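Local coordinates for protein cyclase (Uncultured organism, PDB 5IBZ) that is of unproven function but belongs to the cyclase family, may have the arylformamidase activity generally attributed to that family, and binds acetylphosphate, at residues L108-W114 against A312-L317; I250-R254 against L265-L271. The contacts are given in a common frame with arbitrary orientation. Residue numbers count along the deposited sequence, not the author numbering.

Interaction 1: L108-W114 against A312-L317; sequences LQGSTQW and AVGSPL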
loop_
_atom_site.group_PDB
_atom_site.type_symbol
_atom_site.label_atom_id
_atom_site.label_comp_id
_atom_site.label_asym_id
_atom_site.label_seq_id
_atom_site.Cartn_x
_atom_site.Cartn_y
_atom_site.Cartn_z
ATOM N N LEU B 108 4.440 7.058 -7.623
ATOM C CA LEU B 108 4.250 7.304 -9.040
ATOM C C LEU B 108 5.517 7.896 -9.646
ATOM O O LEU B 108 5.645 7.924 -10.860
ATOM C CB LEU B 108 3.028 8.205 -9.263
ATOM C CG LEU B 108 1.722 7.587 -8.774
ATOM C CD1 LEU B 108 0.536 8.523 -9.064
ATOM C CD2 LEU B 108 1.446 6.233 -9.409
ATOM N N GLN B 109 6.451 8.327 -8.797
ATOM C CA GLN B 109 7.792 8.734 -9.229
ATOM C C GLN B 109 8.802 7.627 -8.912
ATOM O O GLN B 109 9.995 7.896 -8.743
ATOM C CB GLN B 109 8.234 10.045 -8.533
ATOM C CG GLN B 109 7.413 11.289 -8.860
ATOM C CD GLN B 109 6.009 11.285 -8.264
ATOM O OE1 GLN B 109 5.837 11.114 -7.065
ATOM N NE2 GLN B 109 4.996 11.399 -9.134
ATOM N N GLY B 110 8.323 6.395 -8.787
ATOM C CA GLY B 110 9.149 5.316 -8.276
ATOM C C GLY B 110 9.794 4.403 -9.304
ATOM O O GLY B 110 10.492 3.476 -8.925
ATOM N N SER B 111 9.574 4.674 -10.586
ATOM C CA SER B 111 10.063 3.817 -11.661
ATOM C C SER B 111 10.202 4.654 -12.936
ATOM O O SER B 111 10.226 5.874 -12.872
ATOM C CB SER B 111 9.124 2.623 -11.871
ATOM O OG SER B 111 9.721 1.613 -12.667
ATOM N N THR B 112 10.300 4.013 -14.099
ATOM C CA THR B 112 10.178 4.726 -15.366
ATOM C C THR B 112 8.939 5.619 -15.292
ATOM O O THR B 112 7.864 5.157 -14.926
ATOM C CB THR B 112 10.078 3.739 -16.535
ATOM O OG1 THR B 112 11.245 2.894 -16.530
ATOM C CG2 THR B 112 9.936 4.467 -17.844
ATOM N N GLN B 113 9.093 6.893 -15.634
ATOM C CA GLN B 113 8.055 7.865 -15.312
ATOM C C GLN B 113 8.010 9.062 -16.235
ATOM O O GLN B 113 9.017 9.425 -16.860
ATOM C CB GLN B 113 8.256 8.378 -13.874
ATOM C CG GLN B 113 9.477 9.293 -13.709
ATOM C CD GLN B 113 9.846 9.502 -12.259
ATOM O OE1 GLN B 113 9.599 10.548 -11.667
ATOM N NE2 GLN B 113 10.391 8.475 -11.671
ATOM N N TRP B 114 6.830 9.673 -16.275
ATOM C CA TRP B 114 6.669 11.091 -16.629
ATOM C C TRP B 114 6.350 11.849 -15.353
ATOM O O TRP B 114 5.585 11.360 -14.513
ATOM C CB TRP B 114 5.528 11.356 -17.602
ATOM C CG TRP B 114 5.777 11.056 -19.018
ATOM C CD1 TRP B 114 5.091 10.168 -19.774
ATOM C CD2 TRP B 114 6.741 11.663 -19.889
ATOM N NE1 TRP B 114 5.560 10.174 -21.062
ATOM C CE2 TRP B 114 6.575 11.079 -21.164
ATOM C CE3 TRP B 114 7.725 12.623 -19.720
ATOM C CZ2 TRP B 114 7.364 11.416 -22.244
ATOM C CZ3 TRP B 114 8.496 12.979 -20.802
ATOM C CH2 TRP B 114 8.319 12.366 -22.051
ATOM N N ALA B 312 -3.110 13.206 -10.242
ATOM C CA ALA B 312 -1.748 12.756 -9.976
ATOM C C ALA B 312 -0.727 13.709 -10.585
ATOM O O ALA B 312 -1.011 14.403 -11.574
ATOM C CB ALA B 312 -1.532 11.339 -10.510
ATOM N N VAL B 313 0.470 13.712 -9.998
ATOM C CA VAL B 313 1.510 14.631 -10.435
ATOM C C VAL B 313 2.595 13.924 -11.264
ATOM O O VAL B 313 3.664 14.486 -11.519
ATOM C CB VAL B 313 2.149 15.375 -9.236
ATOM C CG1 VAL B 313 1.092 16.134 -8.481
ATOM C CG2 VAL B 313 2.886 14.442 -8.308
ATOM N N GLY B 314 2.274 12.729 -11.751
ATOM C CA GLY B 314 3.134 11.982 -12.656
ATOM C C GLY B 314 2.548 10.601 -12.842
ATOM O O GLY B 314 1.486 10.292 -12.314
ATOM N N SER B 315 3.255 9.748 -13.562
ATOM C CA SER B 315 2.770 8.409 -13.834
ATOM C C SER B 315 3.896 7.469 -14.191
ATOM O O SER B 315 4.837 7.887 -14.862
ATOM C CB SER B 315 1.804 8.438 -15.004
ATOM O OG SER B 315 1.347 7.139 -15.308
ATOM N N PRO B 316 3.781 6.195 -13.794
ATOM C CA PRO B 316 4.603 5.159 -14.413
ATOM C C PRO B 316 4.158 4.935 -15.834
ATOM O O PRO B 316 3.060 5.329 -16.242
ATOM C CB PRO B 316 4.361 3.916 -13.538
ATOM C CG PRO B 316 3.116 4.162 -12.861
ATOM C CD PRO B 316 2.911 5.646 -12.742
ATOM N N LEU B 317 5.037 4.338 -16.616
ATOM C CA LEU B 317 4.657 3.970 -17.968
ATOM C C LEU B 317 5.604 2.931 -18.519
ATOM O O LEU B 317 6.597 2.581 -17.901
ATOM C CB LEU B 317 4.625 5.186 -18.870
ATOM C CG LEU B 317 5.987 5.759 -19.215
ATOM C CD1 LEU B 317 5.888 6.450 -20.596
ATOM C CD2 LEU B 317 6.426 6.758 -18.192
HETATM O O HOH W 1 6.840 2.761 -14.771
#
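A mixed sheet can be finished by a very short antiparallel pairing, and here strand 314-316, the outermost on its side within this chain, joins strand 113-115 in that way. Three apolar residues dominate the contact. L317, with 86 Å² buried, points sideways from its backbone, but its end comes back to W114 (66 Å²), with L317 CD1 3.8 Å from W114 NE1 and L317 CD2 3.5 Å from W114 N. The indole also meets W283 edge-to-face, and its NE1 is hydrogen-bonded to A304 O. L108 (76 Å²) spreads its two methyls along the other segment: L108 CD1 lies 3.8 Å from A312 CB and L108 CD2 3.7 Å from P316 CD.

W114 and S315 form the hydrogen-bonded pair: W114 N donates to S315 O and S315 N to W114 O, each at 3.0 Å. The next pair, Q113 with P316, is non-hydrogen-bonded, so the missing N-H of proline costs no bond there. This sheet margin borders the ligand site, the Q113 side chain lying about 4 Å from the acetylphosphate at nearest atoms, and also the second subunit, whose D102 N is hydrogen-bonded to Q109 OE1. Beyond the paired residues, the weak bond from L317 N to T112 O (3.4 Å) is supplemented by a water that donates to T112 O at 2.6 Å and accepts from L317 N at 3.0 Å.

Interaction 2: I250-R254 against L265-L271; sequences IALER and LPVHGNL. With UVW (acetylphosphate), chain F.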
loop_
_atom_site.group_PDB
_atom_site.type_symbol
_atom_site.label_atom_id
_atom_site.label_comp_id
_atom_site.label_asym_id
_atom_site.label_seq_id
_atom_site.Cartn_x
_atom_site.Cartn_y
_atom_site.Cartn_z
ATOM N N ILE B 250 18.167 9.484 -13.036
ATOM C CA ILE B 250 17.105 9.523 -12.040
ATOM C C ILE B 250 16.485 10.918 -11.933
ATOM O O ILE B 250 15.295 11.053 -11.650
ATOM C CB ILE B 250 17.608 9.095 -10.632
ATOM C CG1 ILE B 250 18.529 7.876 -10.719
ATOM C CG2 ILE B 250 16.431 8.823 -9.734
ATOM C CD1 ILE B 250 17.947 6.647 -11.402
ATOM N N ALA B 251 17.280 11.954 -12.188
ATOM C CA ALA B 251 16.834 13.332 -11.979
ATOM C C ALA B 251 16.786 14.219 -13.228
ATOM O O ALA B 251 16.520 15.412 -13.105
ATOM C CB ALA B 251 17.732 13.985 -10.959
ATOM N N LEU B 252 17.099 13.647 -14.390
ATOM C CA LEU B 252 17.245 14.357 -15.680
ATOM C C LEU B 252 18.377 15.376 -15.693
ATOM O O LEU B 252 19.338 15.223 -16.448
ATOM C CB LEU B 252 15.944 15.058 -16.103
ATOM C CG LEU B 252 16.101 15.792 -17.453
ATOM C CD1 LEU B 252 16.597 14.873 -18.557
ATOM C CD2 LEU B 252 14.785 16.451 -17.861
ATOM N N GLU B 253 18.287 16.406 -14.861
ATOM C CA GLU B 253 19.392 17.348 -14.800
ATOM C C GLU B 253 20.526 16.802 -13.949
ATOM O O GLU B 253 20.339 15.890 -13.134
ATOM C CB GLU B 253 18.928 18.709 -14.283
ATOM C CG GLU B 253 18.643 18.815 -12.829
ATOM C CD GLU B 253 18.140 20.237 -12.463
ATOM O OE1 GLU B 253 18.921 21.217 -12.496
ATOM O OE2 GLU B 253 16.939 20.339 -12.188
ATOM N N ARG B 254 21.709 17.352 -14.175
ATOM C CA ARG B 254 22.887 17.004 -13.397
ATOM C C ARG B 254 22.639 17.340 -11.926
ATOM O O ARG B 254 22.127 18.415 -11.600
ATOM C CB ARG B 254 24.111 17.743 -13.933
ATOM C CG ARG B 254 25.438 17.269 -13.365
ATOM C CD ARG B 254 25.977 18.165 -12.279
ATOM N NE ARG B 254 27.290 17.695 -11.840
ATOM C CZ ARG B 254 27.915 18.147 -10.759
ATOM N NH1 ARG B 254 29.111 17.675 -10.428
ATOM N NH2 ARG B 254 27.349 19.079 -10.013
ATOM N N LEU B 265 18.582 22.929 -8.416
ATOM C CA LEU B 265 17.831 22.250 -9.479
ATOM C C LEU B 265 17.065 23.188 -10.403
ATOM O O LEU B 265 15.845 23.018 -10.618
ATOM C CB LEU B 265 16.859 21.258 -8.874
ATOM C CG LEU B 265 17.426 20.113 -8.048
ATOM C CD1 LEU B 265 16.287 19.195 -7.621
ATOM C CD2 LEU B 265 18.482 19.337 -8.827
ATOM N N PRO B 266 17.782 24.150 -10.989
ATOM C CA PRO B 266 17.160 25.156 -11.835
ATOM C C PRO B 266 16.478 24.551 -13.064
ATOM O O PRO B 266 15.468 25.104 -13.501
ATOM C CB PRO B 266 18.332 26.050 -12.233
ATOM C CG PRO B 266 19.550 25.195 -12.070
ATOM C CD PRO B 266 19.248 24.333 -10.901
ATOM N N VAL B 267 16.992 23.446 -13.608
ATOM C CA VAL B 267 16.396 22.889 -14.834
ATOM C C VAL B 267 14.978 22.371 -14.561
ATOM O O VAL B 267 14.077 22.564 -15.375
ATOM C CB VAL B 267 17.271 21.772 -15.443
ATOM C CG1 VAL B 267 16.597 21.151 -16.662
ATOM C CG2 VAL B 267 18.653 22.330 -15.808
ATOM N N HIS B 268 14.769 21.705 -13.427
ATOM C CA HIS B 268 13.425 21.275 -13.046
ATOM C C HIS B 268 12.451 22.443 -13.051
ATOM O O HIS B 268 11.357 22.374 -13.613
ATOM C CB HIS B 268 13.425 20.672 -11.648
ATOM C CG HIS B 268 13.777 19.227 -11.619
ATOM N ND1 HIS B 268 15.076 18.782 -11.724
ATOM C CD2 HIS B 268 13.005 18.124 -11.503
ATOM C CE1 HIS B 268 15.087 17.464 -11.671
ATOM N NE2 HIS B 268 13.843 17.039 -11.537
ATOM N N GLY B 269 12.861 23.515 -12.399
ATOM C CA GLY B 269 12.028 24.694 -12.289
ATOM C C GLY B 269 11.745 25.312 -13.637
ATOM O O GLY B 269 10.595 25.639 -13.961
ATOM N N ASN B 270 12.791 25.500 -14.437
ATOM C CA ASN B 270 12.617 26.138 -15.734
ATOM C C ASN B 270 11.776 25.262 -16.667
ATOM O O ASN B 270 10.902 25.770 -17.356
ATOM C CB ASN B 270 13.968 26.439 -16.394
ATOM C CG ASN B 270 14.739 27.569 -15.711
ATOM O OD1 ASN B 270 15.966 27.581 -15.736
ATOM N ND2 ASN B 270 14.033 28.520 -15.133
ATOM N N LEU B 271 12.030 23.950 -16.707
ATOM C CA LEU B 271 11.254 23.124 -17.622
ATOM C C LEU B 271 9.795 23.011 -17.202
ATOM O O LEU B 271 8.887 23.266 -17.992
ATOM C CB LEU B 271 11.847 21.728 -17.746
ATOM C CG LEU B 271 13.193 21.655 -18.467
ATOM C CD1 LEU B 271 13.602 20.186 -18.616
ATOM C CD2 LEU B 271 13.217 22.356 -19.805
HETATM C C1 UVW F . 14.312 14.443 -7.204
HETATM O O1 UVW F . 13.502 13.890 -6.541
HETATM C C1M UVW F . 15.587 14.983 -6.562
HETATM O O2 UVW F . 14.127 14.613 -8.579
HETATM P P UVW F . 12.738 14.212 -9.362
HETATM O O1P UVW F . 11.526 14.730 -8.623
HETATM O O2P UVW F . 12.842 14.845 -10.731
HETATM O O3P UVW F . 12.600 12.719 -9.517
#
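The acetylphosphate pocket illustrates a recurring arrangement in which a buried carboxylate hydrogen-bonds to a ligand-binding histidine. H268, in the first turn of helix 266-275, reaches the ligand directly: its NE2 donates to O2P of the acetylphosphate at 2.5 Å. R69 and H119 also hydrogen-bond to the ligand, while I250, at the start of the loop 250-254, lines the same pocket.

On the far edge of the imidazole, H268 ND1 donates to E253 OE2 at 2.5 Å, a very short and nearly linear bond (169°). E253 is the residue most engaged in the contact, with 117 Å² buried, and its carboxylate does more than bind the ring. It sits over the start of the helix, where backbone N-H groups have no helical acceptor one turn earlier: V267 N donates to E253 OE1 at 3.2 Å and H268 N to E253 OE2 at 2.8 Å. OE2 therefore receives both the main-chain and the side-chain N-H of the same histidine. L265 occupies the N-cap position just before, and its CB lies 3.4 Å from E253 OE2.

Apolar packing extends the contact along the helix, with L252 CD2 4.0 Å from L271 CD1. L252 also rests on I279 and E281 of the neighbouring strand 278-281, and E281 is itself part of the pocket.

As modelled, both ring nitrogens of H268 act as donors, one to E253 and the other to the phosphate; this is consistent with a protonated imidazole between two anionic groups, which would restrain the orientation of the ring.

After strand 52-54, at the opposite margin of the sheet, and R69 of the pocket, the chain runs through strand 97-107 into 108-114, then supplies D115 and H119 to the pocket. Parallel strands 158-163, 199-203 and 244-247 follow. Interaction 2 closes a short loop of ten residues, tying the exit of 244-247 to helix 266-275, after which strand 278-281 fits between 244-247 and 113-115. Interaction 1 closes last, around 197 residues, with interaction 2 nested inside. Their centres lie about 16 Å apart and their nearest atoms about 6 Å, so they do not touch, yet one acetylphosphate relates them: H268 hydrogen-bonds to it and Q113's side chain comes within about 4 Å. Both reach the second subunit.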